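223aa long hypothetical arylmalonate decarboxylase (Sulfolobus tokodaii, PDB 2DGD) is of unproven function but is probably an arylmalonate decarboxylase or a related enzyme of the aspartate/glutamate racemase superfamily, and assembles as an octamer. Local coordinates at residues A[69-74]-A[91-96]; A[8-13]-A[33-38]; A[96-101]-A[207-212]; A[17-22]-A[201-206]; A[54-59]-A[83-88]. One frame throughout, in Å; residues are numbered along the deposited sequence.

Contact 1. Residues A[69-74]-A[91-96]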
# COMPACT_ATOMS: atom_id res chain seq x y z
N ILE A 69 15.10 5.70 31.36
CA ILE A 69 14.76 4.64 32.30
C ILE A 69 15.64 3.47 31.94
O ILE A 69 16.11 3.37 30.81
CB ILE A 69 13.27 4.24 32.20
CG1 ILE A 69 12.90 3.35 33.38
CG2 ILE A 69 13.01 3.51 30.89
CD1 ILE A 69 11.43 3.10 33.51
N ILE A 70 15.89 2.57 32.89
CA ILE A 70 16.75 1.43 32.64
C ILE A 70 16.10 0.10 32.97
O ILE A 70 15.39 -0.02 33.96
CB ILE A 70 18.07 1.56 33.43
CG1 ILE A 70 18.88 2.73 32.87
CG2 ILE A 70 18.85 0.26 33.38
CD1 ILE A 70 20.19 2.96 33.55
N ILE A 71 16.33 -0.89 32.12
CA ILE A 71 15.79 -2.22 32.31
C ILE A 71 16.94 -3.14 32.67
O ILE A 71 17.96 -3.14 31.98
CB ILE A 71 15.15 -2.78 31.01
CG1 ILE A 71 13.95 -1.92 30.59
CG2 ILE A 71 14.74 -4.22 31.21
CD1 ILE A 71 13.34 -2.36 29.27
N TYR A 72 16.78 -3.90 33.75
CA TYR A 72 17.79 -4.86 34.17
C TYR A 72 17.40 -6.17 33.50
O TYR A 72 16.57 -6.92 34.01
CB TYR A 72 17.78 -5.02 35.69
CG TYR A 72 18.86 -5.96 36.20
CD1 TYR A 72 20.20 -5.62 36.10
CD2 TYR A 72 18.53 -7.19 36.76
CE1 TYR A 72 21.20 -6.49 36.53
CE2 TYR A 72 19.51 -8.07 37.20
CZ TYR A 72 20.85 -7.71 37.08
OH TYR A 72 21.84 -8.57 37.49
N GLY A 73 17.99 -6.44 32.34
CA GLY A 73 17.64 -7.64 31.60
C GLY A 73 18.30 -8.94 31.94
O GLY A 73 18.68 -9.70 31.06
N ARG A 74 18.46 -9.23 33.23
CA ARG A 74 19.07 -10.48 33.66
C ARG A 74 18.16 -11.08 34.71
O ARG A 74 17.25 -10.42 35.21
CB ARG A 74 20.45 -10.23 34.27
CG ARG A 74 21.38 -9.43 33.39
CD ARG A 74 22.68 -9.15 34.11
NE ARG A 74 23.40 -10.38 34.43
CZ ARG A 74 24.55 -10.41 35.09
NH1 ARG A 74 25.14 -11.58 35.34
NH2 ARG A 74 25.12 -9.29 35.50
N ASP A 91 14.37 3.50 40.02
CA ASP A 91 13.29 3.27 39.06
C ASP A 91 13.59 2.19 38.03
O ASP A 91 12.94 2.12 36.99
CB ASP A 91 12.93 4.57 38.34
CG ASP A 91 12.44 5.64 39.29
OD1 ASP A 91 11.55 5.33 40.11
OD2 ASP A 91 12.94 6.79 39.20
N VAL A 92 14.58 1.35 38.32
CA VAL A 92 14.97 0.27 37.42
C VAL A 92 13.77 -0.63 37.15
O VAL A 92 12.90 -0.80 38.01
CB VAL A 92 16.10 -0.59 38.04
CG1 VAL A 92 15.61 -1.27 39.30
CG2 VAL A 92 16.57 -1.63 37.05
N VAL A 93 13.72 -1.20 35.95
CA VAL A 93 12.65 -2.11 35.58
C VAL A 93 13.20 -3.52 35.62
O VAL A 93 14.15 -3.85 34.91
CB VAL A 93 12.12 -1.83 34.16
CG1 VAL A 93 11.17 -2.94 33.74
CG2 VAL A 93 11.40 -0.50 34.13
N ILE A 94 12.62 -4.36 36.47
CA ILE A 94 13.05 -5.74 36.58
C ILE A 94 11.99 -6.57 35.87
O ILE A 94 10.90 -6.76 36.39
CB ILE A 94 13.17 -6.17 38.06
CG1 ILE A 94 14.26 -5.33 38.74
CG2 ILE A 94 13.53 -7.65 38.15
CD1 ILE A 94 14.41 -5.61 40.22
N PRO A 95 12.29 -7.05 34.66
CA PRO A 95 11.35 -7.85 33.87
C PRO A 95 10.51 -8.87 34.64
O PRO A 95 9.29 -8.95 34.43
CB PRO A 95 12.24 -8.49 32.79
CG PRO A 95 13.64 -8.32 33.30
CD PRO A 95 13.61 -7.01 34.00
N GLU A 96 11.13 -9.63 35.54
CA GLU A 96 10.41 -10.62 36.32
C GLU A 96 9.27 -9.99 37.14
O GLU A 96 8.18 -10.53 37.23
CB GLU A 96 11.38 -11.36 37.24
CG GLU A 96 10.75 -12.48 38.04
CD GLU A 96 11.70 -13.66 38.23
OE1 GLU A 96 11.99 -14.37 37.24
OE2 GLU A 96 12.15 -13.86 39.38
O HOH W 1 14.26 -10.59 35.23

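Contact 2. Residues A[8-13]-A[33-38]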
# COMPACT_ATOMS: atom_id res chain seq x y z
N ILE A 8 15.46 4.18 26.16
CA ILE A 8 15.45 3.11 27.14
C ILE A 8 16.79 2.39 27.21
O ILE A 8 17.28 1.84 26.22
CB ILE A 8 14.35 2.07 26.82
CG1 ILE A 8 12.99 2.77 26.78
CG2 ILE A 8 14.34 0.96 27.86
CD1 ILE A 8 11.85 1.87 26.38
N GLY A 9 17.40 2.42 28.39
CA GLY A 9 18.67 1.75 28.58
C GLY A 9 18.41 0.33 29.04
O GLY A 9 17.42 0.07 29.72
N VAL A 10 19.28 -0.59 28.66
CA VAL A 10 19.11 -1.97 29.08
C VAL A 10 20.45 -2.64 29.42
O VAL A 10 21.41 -2.59 28.64
CB VAL A 10 18.36 -2.79 27.98
CG1 VAL A 10 19.12 -2.74 26.68
CG2 VAL A 10 18.19 -4.23 28.43
N ILE A 11 20.51 -3.23 30.60
CA ILE A 11 21.70 -3.94 31.03
C ILE A 11 21.40 -5.41 30.82
O ILE A 11 20.43 -5.94 31.36
CB ILE A 11 22.00 -3.71 32.53
CG1 ILE A 11 22.24 -2.23 32.80
CG2 ILE A 11 23.21 -4.53 32.95
CD1 ILE A 11 22.36 -1.91 34.26
N LEU A 12 22.22 -6.09 30.02
CA LEU A 12 21.97 -7.51 29.78
C LEU A 12 23.21 -8.38 29.78
O LEU A 12 24.33 -7.88 29.67
CB LEU A 12 21.20 -7.69 28.47
CG LEU A 12 21.51 -6.75 27.30
CD1 LEU A 12 22.96 -6.86 26.92
CD2 LEU A 12 20.63 -7.09 26.12
N PRO A 13 23.03 -9.70 29.92
CA PRO A 13 24.16 -10.63 29.93
C PRO A 13 24.88 -10.65 28.58
O PRO A 13 24.26 -10.53 27.53
CB PRO A 13 23.50 -11.96 30.28
CG PRO A 13 22.11 -11.81 29.78
CD PRO A 13 21.77 -10.41 30.18
N ILE A 33 16.72 2.23 21.90
CA ILE A 33 17.22 1.33 22.93
C ILE A 33 18.75 1.41 23.01
O ILE A 33 19.44 1.38 22.00
CB ILE A 33 16.82 -0.13 22.60
CG1 ILE A 33 15.32 -0.19 22.30
CG2 ILE A 33 17.16 -1.05 23.76
CD1 ILE A 33 14.44 0.29 23.45
N HIS A 34 19.27 1.51 24.23
CA HIS A 34 20.71 1.61 24.44
C HIS A 34 21.13 0.58 25.46
O HIS A 34 20.63 0.57 26.59
CB HIS A 34 21.04 3.01 24.91
CG HIS A 34 20.46 4.07 24.03
ND1 HIS A 34 20.97 4.36 22.79
CD2 HIS A 34 19.34 4.83 24.17
CE1 HIS A 34 20.19 5.25 22.19
NE2 HIS A 34 19.20 5.55 23.01
N SER A 35 22.06 -0.30 25.08
CA SER A 35 22.48 -1.35 25.99
C SER A 35 23.97 -1.42 26.32
O SER A 35 24.81 -0.81 25.66
CB SER A 35 22.03 -2.70 25.43
OG SER A 35 22.47 -2.87 24.10
N THR A 36 24.26 -2.17 27.37
CA THR A 36 25.62 -2.41 27.81
C THR A 36 25.58 -3.79 28.45
O THR A 36 24.58 -4.17 29.06
CB THR A 36 26.09 -1.35 28.83
OG1 THR A 36 27.51 -1.47 28.99
CG2 THR A 36 25.41 -1.56 30.19
N ARG A 37 26.66 -4.55 28.29
CA ARG A 37 26.70 -5.91 28.81
C ARG A 37 27.45 -6.12 30.11
O ARG A 37 28.27 -5.30 30.53
CB ARG A 37 27.28 -6.84 27.75
CG ARG A 37 26.39 -6.97 26.53
CD ARG A 37 27.04 -7.79 25.44
NE ARG A 37 26.03 -8.53 24.70
CZ ARG A 37 25.04 -7.96 24.01
NH1 ARG A 37 24.17 -8.73 23.38
NH2 ARG A 37 24.94 -6.64 23.95
N MSE A 38 27.15 -7.25 30.76
CA MSE A 38 27.81 -7.61 32.00
C MSE A 38 28.41 -9.00 31.90
O MSE A 38 27.89 -9.88 31.23
CB MSE A 38 26.83 -7.57 33.16
CG MSE A 38 26.44 -6.17 33.58
SE MSE A 38 25.56 -6.14 35.31
CE MSE A 38 27.08 -5.70 36.40

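Contact 3. Residues A[96-101]-A[207-212]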
# COMPACT_ATOMS: atom_id res chain seq x y z
N GLU A 96 11.13 -9.63 35.54
CA GLU A 96 10.41 -10.62 36.32
C GLU A 96 9.27 -9.99 37.14
O GLU A 96 8.18 -10.53 37.23
CB GLU A 96 11.38 -11.36 37.24
CG GLU A 96 10.75 -12.48 38.04
CD GLU A 96 11.70 -13.66 38.23
OE1 GLU A 96 11.99 -14.37 37.24
OE2 GLU A 96 12.15 -13.86 39.38
N GLU A 97 9.54 -8.83 37.73
CA GLU A 97 8.54 -8.13 38.52
C GLU A 97 7.48 -7.51 37.61
O GLU A 97 6.33 -7.34 38.02
CB GLU A 97 9.20 -7.03 39.36
CG GLU A 97 10.20 -7.56 40.39
CD GLU A 97 10.69 -6.47 41.36
OE1 GLU A 97 11.52 -6.80 42.24
OE2 GLU A 97 10.26 -5.29 41.23
N SER A 98 7.86 -7.17 36.39
CA SER A 98 6.94 -6.59 35.41
C SER A 98 5.91 -7.64 35.04
O SER A 98 4.72 -7.35 34.91
CB SER A 98 7.70 -6.15 34.16
OG SER A 98 8.71 -5.21 34.47
N VAL A 99 6.38 -8.87 34.86
CA VAL A 99 5.52 -9.98 34.52
C VAL A 99 4.45 -10.14 35.60
O VAL A 99 3.28 -10.31 35.30
CB VAL A 99 6.31 -11.30 34.43
CG1 VAL A 99 5.36 -12.46 34.22
CG2 VAL A 99 7.32 -11.22 33.30
N TYR A 100 4.89 -10.07 36.85
CA TYR A 100 3.98 -10.22 37.97
C TYR A 100 2.90 -9.15 37.95
O TYR A 100 1.71 -9.46 38.07
CB TYR A 100 4.75 -10.15 39.29
CG TYR A 100 3.86 -10.34 40.49
CD1 TYR A 100 3.36 -11.59 40.82
CD2 TYR A 100 3.47 -9.24 41.26
CE1 TYR A 100 2.49 -11.76 41.89
CE2 TYR A 100 2.60 -9.40 42.33
CZ TYR A 100 2.12 -10.65 42.64
OH TYR A 100 1.25 -10.81 43.68
N GLU A 101 3.29 -7.89 37.80
CA GLU A 101 2.32 -6.81 37.78
C GLU A 101 1.37 -6.94 36.59
O GLU A 101 0.17 -6.73 36.73
CB GLU A 101 3.03 -5.45 37.74
CG GLU A 101 3.88 -5.17 38.97
CD GLU A 101 3.08 -5.15 40.27
OE1 GLU A 101 3.70 -5.18 41.36
OE2 GLU A 101 1.83 -5.11 40.21
N MSE A 207 9.02 -4.21 28.52
CA MSE A 207 8.71 -3.02 27.72
C MSE A 207 7.41 -2.38 28.18
O MSE A 207 7.28 -1.15 28.19
CB MSE A 207 8.59 -3.39 26.25
CG MSE A 207 9.86 -3.10 25.48
SE MSE A 207 10.32 -1.21 25.50
CE MSE A 207 9.83 -0.76 23.68
N TRP A 208 6.45 -3.22 28.56
CA TRP A 208 5.17 -2.75 29.04
C TRP A 208 5.39 -1.80 30.23
O TRP A 208 4.90 -0.67 30.23
CB TRP A 208 4.33 -3.94 29.48
CG TRP A 208 3.08 -3.59 30.21
CD1 TRP A 208 1.93 -3.08 29.67
CD2 TRP A 208 2.84 -3.74 31.61
NE1 TRP A 208 0.98 -2.91 30.65
CE2 TRP A 208 1.51 -3.31 31.85
CE3 TRP A 208 3.61 -4.21 32.68
CZ2 TRP A 208 0.94 -3.34 33.14
CZ3 TRP A 208 3.04 -4.23 33.96
CH2 TRP A 208 1.72 -3.80 34.17
N GLU A 209 6.15 -2.26 31.22
CA GLU A 209 6.42 -1.46 32.41
C GLU A 209 7.21 -0.21 32.10
O GLU A 209 6.88 0.87 32.58
CB GLU A 209 7.19 -2.28 33.44
CG GLU A 209 7.15 -1.66 34.82
CD GLU A 209 7.92 -2.45 35.85
OE1 GLU A 209 9.10 -2.12 36.12
OE2 GLU A 209 7.35 -3.42 36.39
N ALA A 210 8.26 -0.35 31.30
CA ALA A 210 9.10 0.79 30.94
C ALA A 210 8.30 1.86 30.21
O ALA A 210 8.36 3.04 30.56
CB ALA A 210 10.27 0.32 30.08
N LEU A 211 7.55 1.45 29.19
CA LEU A 211 6.75 2.37 28.40
C LEU A 211 5.68 3.06 29.23
O LEU A 211 5.29 4.18 28.91
CB LEU A 211 6.10 1.63 27.22
CG LEU A 211 6.73 1.74 25.83
CD1 LEU A 211 8.18 2.15 25.90
CD2 LEU A 211 6.58 0.41 25.14
N ASN A 212 5.20 2.38 30.27
CA ASN A 212 4.18 2.94 31.15
C ASN A 212 4.78 4.02 32.01
O ASN A 212 4.21 5.10 32.16
CB ASN A 212 3.60 1.87 32.06
CG ASN A 212 2.48 1.08 31.42
OD1 ASN A 212 1.55 1.65 30.83
ND2 ASN A 212 2.55 -0.24 31.53

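Contact 4. Residues A[17-22]-A[201-206]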
# COMPACT_ATOMS: atom_id res chain seq x y z
N ALA A 17 21.28 -12.66 22.96
CA ALA A 17 21.15 -12.11 21.62
C ALA A 17 19.70 -11.92 21.19
O ALA A 17 19.43 -11.57 20.05
CB ALA A 17 21.87 -13.00 20.62
N GLY A 18 18.77 -12.14 22.11
CA GLY A 18 17.37 -11.99 21.75
C GLY A 18 16.65 -10.76 22.27
O GLY A 18 15.75 -10.25 21.61
N MSE A 19 17.04 -10.27 23.44
CA MSE A 19 16.38 -9.12 24.03
C MSE A 19 16.50 -7.81 23.26
O MSE A 19 15.53 -7.07 23.15
CB MSE A 19 16.85 -8.92 25.47
CG MSE A 19 16.21 -7.71 26.14
SE MSE A 19 16.38 -7.66 28.05
CE MSE A 19 14.50 -7.48 28.50
N GLU A 20 17.68 -7.50 22.75
CA GLU A 20 17.87 -6.26 22.02
C GLU A 20 16.96 -6.22 20.80
O GLU A 20 16.37 -5.19 20.49
CB GLU A 20 19.34 -6.11 21.63
CG GLU A 20 20.23 -5.90 22.83
CD GLU A 20 21.69 -6.12 22.54
OE1 GLU A 20 22.03 -7.22 22.07
OE2 GLU A 20 22.51 -5.21 22.78
N TYR A 21 16.84 -7.35 20.12
CA TYR A 21 15.99 -7.44 18.94
C TYR A 21 14.52 -7.20 19.32
O TYR A 21 13.85 -6.37 18.71
CB TYR A 21 16.13 -8.82 18.29
CG TYR A 21 15.13 -9.08 17.19
CD1 TYR A 21 15.33 -8.59 15.89
CD2 TYR A 21 13.96 -9.80 17.45
CE1 TYR A 21 14.40 -8.83 14.88
CE2 TYR A 21 13.03 -10.04 16.45
CZ TYR A 21 13.25 -9.56 15.17
OH TYR A 21 12.32 -9.82 14.19
N ASP A 22 14.04 -7.91 20.34
CA ASP A 22 12.66 -7.75 20.81
C ASP A 22 12.37 -6.30 21.17
O ASP A 22 11.39 -5.72 20.72
CB ASP A 22 12.40 -8.63 22.03
CG ASP A 22 12.06 -10.06 21.66
OD1 ASP A 22 11.90 -10.89 22.58
OD2 ASP A 22 11.94 -10.36 20.46
N SER A 201 5.54 -12.68 27.56
CA SER A 201 6.96 -13.03 27.52
C SER A 201 7.65 -12.04 28.42
O SER A 201 7.16 -10.94 28.65
CB SER A 201 7.52 -12.91 26.11
OG SER A 201 7.68 -11.54 25.78
N GLU A 202 8.82 -12.42 28.92
CA GLU A 202 9.55 -11.55 29.83
C GLU A 202 9.93 -10.23 29.17
O GLU A 202 9.85 -9.17 29.81
CB GLU A 202 10.78 -12.29 30.36
CG GLU A 202 11.36 -11.67 31.60
CD GLU A 202 12.16 -12.66 32.42
OE1 GLU A 202 12.89 -12.22 33.33
OE2 GLU A 202 12.06 -13.88 32.16
N ASN A 203 10.31 -10.28 27.90
CA ASN A 203 10.70 -9.06 27.21
C ASN A 203 9.51 -8.12 27.01
O ASN A 203 9.64 -6.92 27.21
CB ASN A 203 11.37 -9.37 25.87
CG ASN A 203 12.73 -10.00 26.04
OD1 ASN A 203 13.43 -9.74 27.03
ND2 ASN A 203 13.14 -10.82 25.08
N ALA A 204 8.37 -8.67 26.62
CA ALA A 204 7.18 -7.84 26.41
C ALA A 204 6.75 -7.18 27.72
O ALA A 204 6.37 -6.00 27.75
CB ALA A 204 6.05 -8.67 25.84
N ALA A 205 6.80 -7.94 28.81
CA ALA A 205 6.43 -7.42 30.12
C ALA A 205 7.36 -6.28 30.50
O ALA A 205 6.92 -5.26 31.01
CB ALA A 205 6.50 -8.52 31.15
N ALA A 206 8.65 -6.46 30.24
CA ALA A 206 9.61 -5.41 30.57
C ALA A 206 9.29 -4.11 29.82
O ALA A 206 9.29 -3.04 30.42
CB ALA A 206 11.01 -5.88 30.23

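Contact 5. Residues A[54-59]-A[83-88]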
# COMPACT_ATOMS: atom_id res chain seq x y z
N LYS A 54 29.17 -3.36 42.95
CA LYS A 54 30.18 -2.51 42.35
C LYS A 54 30.11 -2.58 40.83
O LYS A 54 30.18 -1.55 40.14
CB LYS A 54 31.58 -2.91 42.82
CG LYS A 54 32.65 -1.90 42.47
CD LYS A 54 34.04 -2.39 42.85
CE LYS A 54 34.45 -3.60 42.01
NZ LYS A 54 35.83 -4.06 42.33
N GLU A 55 29.97 -3.79 40.30
CA GLU A 55 29.87 -3.98 38.85
C GLU A 55 28.55 -3.43 38.33
O GLU A 55 28.48 -2.87 37.24
CB GLU A 55 30.00 -5.46 38.50
CG GLU A 55 31.39 -6.04 38.77
CD GLU A 55 31.50 -7.54 38.46
OE1 GLU A 55 31.29 -7.93 37.29
OE2 GLU A 55 31.80 -8.32 39.38
N LEU A 56 27.50 -3.60 39.12
CA LEU A 56 26.18 -3.12 38.75
C LEU A 56 26.20 -1.60 38.65
O LEU A 56 25.68 -1.03 37.70
CB LEU A 56 25.15 -3.56 39.79
CG LEU A 56 23.69 -3.27 39.45
CD1 LEU A 56 23.28 -4.06 38.23
CD2 LEU A 56 22.80 -3.62 40.62
N LYS A 57 26.82 -0.95 39.63
CA LYS A 57 26.90 0.50 39.64
C LYS A 57 27.70 1.00 38.44
O LYS A 57 27.37 2.04 37.86
CB LYS A 57 27.55 1.01 40.93
CG LYS A 57 27.24 2.47 41.24
CD LYS A 57 28.01 2.99 42.46
CE LYS A 57 27.82 2.11 43.71
NZ LYS A 57 26.40 2.03 44.18
N TYR A 58 28.74 0.26 38.07
CA TYR A 58 29.57 0.65 36.93
C TYR A 58 28.79 0.62 35.63
O TYR A 58 28.80 1.60 34.87
CB TYR A 58 30.79 -0.27 36.81
CG TYR A 58 31.63 0.04 35.58
CD1 TYR A 58 32.25 1.28 35.42
CD2 TYR A 58 31.77 -0.90 34.56
CE1 TYR A 58 32.97 1.59 34.27
CE2 TYR A 58 32.48 -0.61 33.41
CZ TYR A 58 33.08 0.64 33.26
OH TYR A 58 33.75 0.95 32.10
N SER A 59 28.13 -0.50 35.36
CA SER A 59 27.34 -0.63 34.14
C SER A 59 26.26 0.45 34.11
O SER A 59 26.01 1.07 33.08
CB SER A 59 26.70 -2.02 34.06
OG SER A 59 27.68 -3.01 33.78
N HIS A 83 16.65 -6.03 45.95
CA HIS A 83 16.82 -4.79 46.70
C HIS A 83 18.14 -4.09 46.40
O HIS A 83 18.23 -2.86 46.46
CB HIS A 83 16.71 -5.07 48.21
CG HIS A 83 17.71 -6.07 48.71
ND1 HIS A 83 17.65 -7.41 48.38
CD2 HIS A 83 18.79 -5.93 49.51
CE1 HIS A 83 18.66 -8.04 48.94
NE2 HIS A 83 19.37 -7.17 49.63
N VAL A 84 19.17 -4.86 46.09
CA VAL A 84 20.48 -4.29 45.78
C VAL A 84 20.38 -3.54 44.45
O VAL A 84 20.89 -2.43 44.31
CB VAL A 84 21.56 -5.39 45.65
CG1 VAL A 84 22.91 -4.77 45.25
CG2 VAL A 84 21.70 -6.14 46.96
N ILE A 85 19.72 -4.17 43.49
CA ILE A 85 19.52 -3.61 42.16
C ILE A 85 18.70 -2.32 42.23
O ILE A 85 19.08 -1.30 41.66
CB ILE A 85 18.79 -4.63 41.26
CG1 ILE A 85 19.62 -5.92 41.19
CG2 ILE A 85 18.59 -4.05 39.87
CD1 ILE A 85 18.95 -7.06 40.44
N LYS A 86 17.58 -2.37 42.95
CA LYS A 86 16.71 -1.20 43.11
C LYS A 86 17.48 -0.07 43.77
O LYS A 86 17.26 1.10 43.49
CB LYS A 86 15.51 -1.57 43.97
CG LYS A 86 14.87 -2.91 43.64
CD LYS A 86 13.90 -2.80 42.49
CE LYS A 86 12.46 -2.76 42.99
NZ LYS A 86 12.06 -4.05 43.59
N ARG A 87 18.39 -0.44 44.67
CA ARG A 87 19.20 0.53 45.41
C ARG A 87 20.15 1.28 44.49
O ARG A 87 20.24 2.51 44.53
CB ARG A 87 20.01 -0.20 46.49
CG ARG A 87 20.86 0.72 47.37
CD ARG A 87 21.97 -0.08 48.03
NE ARG A 87 21.45 -1.28 48.68
CZ ARG A 87 22.18 -2.35 48.96
NH1 ARG A 87 21.62 -3.41 49.56
NH2 ARG A 87 23.47 -2.38 48.64
N VAL A 88 20.87 0.53 43.66
CA VAL A 88 21.83 1.12 42.73
C VAL A 88 21.15 1.86 41.59
O VAL A 88 21.55 2.96 41.23
CB VAL A 88 22.73 0.03 42.11
CG1 VAL A 88 23.82 0.67 41.27
CG2 VAL A 88 23.34 -0.83 43.20

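Contact 1. Residues A[69-74]-A[91-96]
Val93 is the bump of this contact, and the side chains of Ile69 and Ile71 form the hollow that receives it. Ile69 holds CG1 anti to its backbone N (chi1 -169°), and CD1 at the end reaches Val93 CG2 at 3.7 Å, while Ile69 CG1 rests 3.8 Å from Asp91 O. Ile71 forms a second wall: it lies beside Val93, pointing the same way, with Ile71 CG1 4.0 Å from Val93 CB. Ile71 CG2 then meets the next bump, Pro95 CD, at 4.1 Å. An alanine in place of Ile69 would probably open a gap beside Val93 CG2 and leave that methyl with less apolar company. Across the backbone, Val92 CG2 touches Tyr72 CB at 3.8 Å, on the flank that helices 49-63 and 82-88 cover. Beta-branched residues suit this place, since they fill buried space close to the main chain and favour extended backbone. The main chains are pinned at one point: Val93 N donates to Ile70 O at 2.9 Å, and Tyr72 N donates to Val93 O at 2.9 Å. Further on, a water links Arg74 O to Glu96 N. Proline is apt where helix 95-105 starts, because the first turn needs no N-H from it. The two segments run 31° apart and form a single beta bridge, Ile71 with Val93, at strand 69-72, an edge strand, within this chain, of the three-stranded parallel sheet of an alpha/beta fold.

Contact 2. Residues A[8-13]-A[33-38]
Arg37 sets CG anti to its own carbonyl carbon (chi1 -66°), which brings Arg37 CG to 3.5 Å from Leu12 CD1, and a chi4 of 61° swings CZ round to 3.7 Å from the same methyl. The guanidinium thus lays one face over Leu12 CD1. The two residues are paired on neighbouring parallel strands of a beta-alpha-beta unit, 6-13 and 31-38, joined by helix 19-26. Five backbone hydrogen bonds tie them, starting with His34 N to Ile8 O at 2.8 Å and ending with Met38 N to Leu12 O at 3.1 Å. Ile8, Val10 and Leu12 share a face with Ile33, Ser35 and Arg37, covered by helix 19-26, with helix 202-214 over Ile8; Glu20 of helix 19-26 forms a salt bridge with Arg37 NH1 and a hydrogen bond with Ser35 OG. A leucine in place of Arg37 would probably leave Glu20 without this positive mate and Ala14 O without the N-H of NE. Strand 31-38 also meets the second subunit: His34 ND1 bonds Glu20 of that chain, and Thr36 OG1 bonds its Arg37 N. Glycine suits position 9, where Gly9 CA comes close to His34 O across the pair. On the face of Ile11 and Thr36, Ile11 CG2 packs 3.7 Å from CG of Met38, a selenomethionine.

Contact 3. Residues A[96-101]-A[207-212]
Ser98 and Glu209 form the close part of this contact between helices 95-105 and 202-214, whose segments 96-101 and 207-212 cross at 85°, their axes 9.3 Å apart. Serine is small enough to let the helices approach: its CB comes within 4.0 Å of Glu209 CB. Glu209 sets CG anti to the backbone N (chi1 -164°), and its extended chain carries OE2 to 3.0 Å from Ser98 OG. That bond is weak and not settled, because the single hydroxyl proton also has Ile94 O within reach, one turn back in the chain. Trp208 completes the packed side. Its CZ3 lies 3.7 Å from Ser98 O and 4.0 Å from Glu101 CB, the latter meeting the indole at its edge, near the ring plane. A broad indole suits this place, bridging the distance between two crossing helices with one rigid group.

The outer side is looser. Beyond CB, Glu101 bends away into solvent, and Glu97 turns to a salt bridge with Lys86. Three carboxylates gather here without touching, Glu97 OE2 standing 5.9 Å from Glu209 OE2, and their mutual repulsion is probably eased in part by Lys86. Inward, Ala205 packs on Ser98 and Val99, Val93 of the preceding loop touches both Ser98 and Glu209, Trp129 of helix 119-130 touches Val99, and Met207 faces helix 19-26.

Contact 4. Residues A[17-22]-A[201-206]
At the seam between the two parallel sheets, the first turn of helix 19-26 meets the first turn of helix 202-214 through Met19, Asp22 and Asn203. Asn203 ND2 donates to Asp22 OD1 at 2.8 Å, with 158° at the hydrogen. The acceptor lies near the amide plane of Asn203, whereas the donor reaches OD1 on its anti side and somewhat out of the carboxylate plane. The carboxylate plane of Asp22 and the amide plane of Asn203 are turned 76° against each other. ND2 also bonds Thr180 O, and these two acceptors fix which end of the amide is nitrogen. Asparagine suits the place because its short, flat amide can donate twice from one buried atom.

Asp22 is gripped as well by the loop before helix 187-195: OD1 receives Thr184 N, and OD2 receives Tyr185 N and Ser183 OG. The carboxylate therefore ties the first beta-alpha-beta unit, to which helix 19-26 belongs, to the half of the molecule built on the four-stranded sheet. In the aspartate/glutamate racemase superfamily the active site lies between two such alpha/beta halves, and this seam is consistent with that plan.

Helix 202-214 is capped by Ser201, whose OG accepts from Ala204 N at 3.1 Å. Met19, a selenomethionine, flanks the amide: its CG lies anti to the backbone N (chi1 179°) and 3.6 Å from Asn203 OD1. Its flexible chain then bends at chi3; the placement of Met19 CE is less certain, but as modelled it lies 4.2 Å from Ala206 CB, where the small alanine side chain meets the methyl.

Contact 5. Residues A[54-59]-A[83-88]
Leu56 carries this contact between helices 49-63 and 82-88, a helix-helix packing in which the axes of 54-59 and 83-88 approach to 10.0 Å at 37° and run in broadly the same direction. Both helices lie on the Tyr72 side of the three-stranded parallel sheet. From CB, which points toward helix 82-88, the chain of Leu56 goes to CG, anti to the backbone N (chi1 -173°). There it forks. CD1 serves the sheet, packing on the ring of Tyr72, while CD2 enters the groove between Ile85 and Val88, residues almost one turn apart. Leu56 CD2 comes to 3.6 Å from Ile85 CA and 4.0 Å from Ile85 CG1. The same Leu56 CD2 also lies 3.8 Å from Val88 CG2. Leucine suits the place because its branch stands one bond beyond CB, so one residue can serve two partners.

Val88 reaches back with its second methyl. Its CG1 is anti to the backbone N (chi1 -174°) and rests 3.5 Å from Lys57 CA, and the compact valine lets the backbones come near each other here. Ile85, like Leu56, also packs on Tyr72, so ring and helices enclose one apolar patch. Toward solvent, Arg87 forms a salt bridge with Glu53 of the other helix. Lys57 closes the outer edge: its apolar stem passes Val88 CG1, with Lys57 CB at 3.8 Å, and its chain bends until Lys57 NZ is 4.1 Å from that same methyl.

Contacts 1 and 2 belong to the three-stranded parallel sheet, with centres about 10 Å apart: strand 6-13 lies between 31-38 and 69-72, and the backbones of Ile71 and Gly73 bond to it. Contact 5 is the helical layer over one face; it meets contact 1 through Tyr72, their centres about 11 Å apart. Contacts 3 and 4, centres about 11 Å apart, both use helix 202-214, which bridges toward the half with the four-stranded sheet. Glu96 is shared by contacts 1 and 3. Along the chain contact 2 closes first, whereas contact 4 spans nearly the whole sequence and so brings the C-terminal helix back against the first beta-alpha-beta unit. Contacts 2 and 4 also reach the second subunit.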